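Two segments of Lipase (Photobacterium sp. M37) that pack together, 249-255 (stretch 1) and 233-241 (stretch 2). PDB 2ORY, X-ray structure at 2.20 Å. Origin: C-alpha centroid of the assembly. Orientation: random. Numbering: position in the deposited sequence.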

# COMPACT_ATOMS: atom_id res chain seq x y z
N LYS A 249 -20.73 -3.35 5.89
CA LYS A 249 -20.36 -3.37 7.30
C LYS A 249 -19.79 -2.03 7.73
O LYS A 249 -19.54 -1.82 8.92
CB LYS A 249 -19.30 -4.44 7.56
CG LYS A 249 -19.78 -5.86 7.44
CD LYS A 249 -18.65 -6.83 7.75
CE LYS A 249 -19.08 -8.27 7.46
NZ LYS A 249 -17.91 -9.20 7.49
N LEU A 250 -19.59 -1.13 6.77
CA LEU A 250 -19.02 0.19 7.07
C LEU A 250 -19.89 1.09 7.93
O LEU A 250 -19.37 1.78 8.80
CB LEU A 250 -18.67 0.93 5.77
CG LEU A 250 -17.51 0.28 4.99
CD1 LEU A 250 -17.35 0.95 3.65
CD2 LEU A 250 -16.25 0.40 5.79
N LYS A 251 -21.19 1.08 7.72
CA LYS A 251 -22.07 1.94 8.52
C LYS A 251 -22.00 1.72 10.05
O LYS A 251 -22.16 2.67 10.82
CB LYS A 251 -23.52 1.75 8.09
CG LYS A 251 -24.06 0.39 8.49
CD LYS A 251 -25.54 0.29 8.22
CE LYS A 251 -26.06 -1.09 8.59
NZ LYS A 251 -27.50 -1.22 8.24
N SER A 252 -21.77 0.48 10.48
CA SER A 252 -21.74 0.18 11.91
C SER A 252 -20.45 -0.41 12.43
O SER A 252 -20.42 -1.04 13.48
CB SER A 252 -22.89 -0.75 12.24
OG SER A 252 -22.82 -1.90 11.41
N ILE A 253 -19.37 -0.18 11.69
CA ILE A 253 -18.06 -0.68 12.07
C ILE A 253 -17.62 -0.16 13.44
O ILE A 253 -16.90 -0.86 14.15
CB ILE A 253 -16.97 -0.27 11.03
CG1 ILE A 253 -15.61 -0.85 11.44
CG2 ILE A 253 -16.86 1.26 10.92
CD1 ILE A 253 -15.52 -2.34 11.31
N TYR A 254 -18.04 1.04 13.81
CA TYR A 254 -17.64 1.63 15.09
C TYR A 254 -18.77 1.70 16.10
O TYR A 254 -18.83 2.61 16.93
CB TYR A 254 -17.06 3.03 14.90
CG TYR A 254 -15.89 3.09 13.93
CD1 TYR A 254 -14.83 2.18 14.01
CD2 TYR A 254 -15.86 4.04 12.92
CE1 TYR A 254 -13.77 2.23 13.08
CE2 TYR A 254 -14.82 4.10 12.01
CZ TYR A 254 -13.78 3.20 12.08
OH TYR A 254 -12.79 3.26 11.13
N ILE A 255 -19.66 0.72 16.04
CA ILE A 255 -20.78 0.68 16.95
C ILE A 255 -20.62 -0.56 17.80
O ILE A 255 -20.87 -1.68 17.33
CB ILE A 255 -22.12 0.61 16.19
CG1 ILE A 255 -22.33 1.89 15.38
CG2 ILE A 255 -23.28 0.43 17.18
CD1 ILE A 255 -23.59 1.87 14.53
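Stretch 2 (233-241) NSLDIVPYA

Stretch 2 lies on stretch 1 as a folded loop against a chain of turns, so the packing is best defined by residue pairs. The nearest CA pairs, Leu-250 CA with Ile-237 CA (6.5 Å) and Ile-253 CA with Leu-235 CA (6.6 Å), show the sequences running in opposite senses at these two points. Stretch 2 opens with a type I turn from Asn-233 to Asp-236 (Asp-236 N to Asn-233 O, 3.1 Å), and a 3-10 segment follows at 238-240. In stretch 1, overlapping type I turns at Leu-250 to Ile-253 and Ser-252 to Ile-255 carry Lys-251 and Ser-252 out of reach, while Ile-253 points toward stretch 2.

Ile-253 has chi1 t and chi2 p. This conformation places Ile-253 CD1 3.5 Å from Ser-234 O, 4.2 Å from Leu-235 CD2 and 3.3 Å from Tyr-240 OH, while Ile-253 CG2 meets Ile-237 CG2 at 3.8 Å. Tyr-240 (chi1 m, chi2 74°) points toward stretch 1; its ring is held from within its own stretch, Tyr-240 OH donating to Ser-234 O at 2.7 Å. In this position the ring meets Ile-253 CD1 (3.7 Å from Tyr-240 CZ) and Lys-249 CB (3.9 Å from Tyr-240 CE2), both approaching obliquely.

Leu-250 leaves its backbone sideways, but its m,t rotamer brings Leu-250 CD2 to 3.3 Å from Ile-237 CB and 3.6 Å from Tyr-240 CB. Tyr-254 (chi1 m) also starts sideways, yet its long side chain lets Tyr-254 OH donate to Leu-235 O at 2.9 Å, with the acceptor near the ring plane. This is the only direct hydrogen bond between the stretches; Tyr-254 CE1 adds an apolar contact with Leu-235 CB at 4.0 Å. A water supplements it, its O donating to Asp-236 OD1 (2.7 Å), accepting from Ile-237 N (2.9 Å) and donating weakly to Tyr-254 OH (3.4 Å).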

# COMPACT_ATOMS: atom_id res chain seq x y z
N ASN A 233 -6.20 -4.07 9.94
CA ASN A 233 -6.75 -3.76 11.26
C ASN A 233 -8.26 -4.01 11.12
O ASN A 233 -8.88 -3.55 10.16
CB ASN A 233 -6.43 -2.29 11.59
CG ASN A 233 -7.21 -1.74 12.80
OD1 ASN A 233 -7.99 -2.44 13.45
ND2 ASN A 233 -6.99 -0.46 13.09
N SER A 234 -8.86 -4.77 12.03
CA SER A 234 -10.29 -5.05 11.93
C SER A 234 -11.19 -3.81 11.94
O SER A 234 -12.31 -3.83 11.41
CB SER A 234 -10.74 -6.00 13.06
OG SER A 234 -10.58 -5.40 14.34
N LEU A 235 -10.72 -2.72 12.54
CA LEU A 235 -11.55 -1.52 12.60
C LEU A 235 -11.18 -0.48 11.55
O LEU A 235 -11.72 0.63 11.54
CB LEU A 235 -11.52 -0.90 13.99
CG LEU A 235 -12.00 -1.75 15.17
CD1 LEU A 235 -11.91 -0.90 16.44
CD2 LEU A 235 -13.44 -2.23 14.96
N ASP A 236 -10.24 -0.83 10.68
CA ASP A 236 -9.84 0.08 9.61
C ASP A 236 -10.84 -0.16 8.48
O ASP A 236 -10.97 -1.29 7.99
CB ASP A 236 -8.42 -0.25 9.14
CG ASP A 236 -7.97 0.59 7.96
OD1 ASP A 236 -8.66 1.57 7.60
OD2 ASP A 236 -6.90 0.29 7.39
N ILE A 237 -11.56 0.88 8.07
CA ILE A 237 -12.55 0.73 7.00
C ILE A 237 -11.98 0.50 5.60
O ILE A 237 -12.62 -0.15 4.77
CB ILE A 237 -13.53 1.95 6.91
CG1 ILE A 237 -12.74 3.21 6.60
CG2 ILE A 237 -14.32 2.13 8.21
CD1 ILE A 237 -13.59 4.44 6.46
N VAL A 238 -10.79 1.00 5.31
CA VAL A 238 -10.20 0.87 3.97
C VAL A 238 -10.22 -0.52 3.34
O VAL A 238 -10.66 -0.69 2.21
CB VAL A 238 -8.79 1.42 3.97
CG1 VAL A 238 -8.10 1.16 2.62
CG2 VAL A 238 -8.88 2.90 4.25
N PRO A 239 -9.72 -1.54 4.07
CA PRO A 239 -9.72 -2.90 3.51
C PRO A 239 -11.13 -3.39 3.24
O PRO A 239 -11.29 -4.42 2.59
CB PRO A 239 -9.05 -3.72 4.61
CG PRO A 239 -8.11 -2.77 5.20
CD PRO A 239 -8.94 -1.51 5.32
N TYR A 240 -12.14 -2.70 3.76
CA TYR A 240 -13.53 -3.13 3.56
C TYR A 240 -14.13 -2.82 2.19
O TYR A 240 -15.29 -3.15 1.94
CB TYR A 240 -14.46 -2.54 4.63
CG TYR A 240 -14.38 -3.21 5.99
CD1 TYR A 240 -13.28 -3.00 6.83
CD2 TYR A 240 -15.42 -4.02 6.46
CE1 TYR A 240 -13.21 -3.57 8.09
CE2 TYR A 240 -15.36 -4.61 7.74
CZ TYR A 240 -14.25 -4.38 8.54
OH TYR A 240 -14.16 -4.93 9.80
N ALA A 241 -13.36 -2.16 1.34
CA ALA A 241 -13.80 -1.84 -0.02
C ALA A 241 -12.95 -2.72 -0.94
O ALA A 241 -11.77 -2.94 -0.66
CB ALA A 241 -13.54 -0.37 -0.32
O HOH W 1 -10.25 3.31 8.93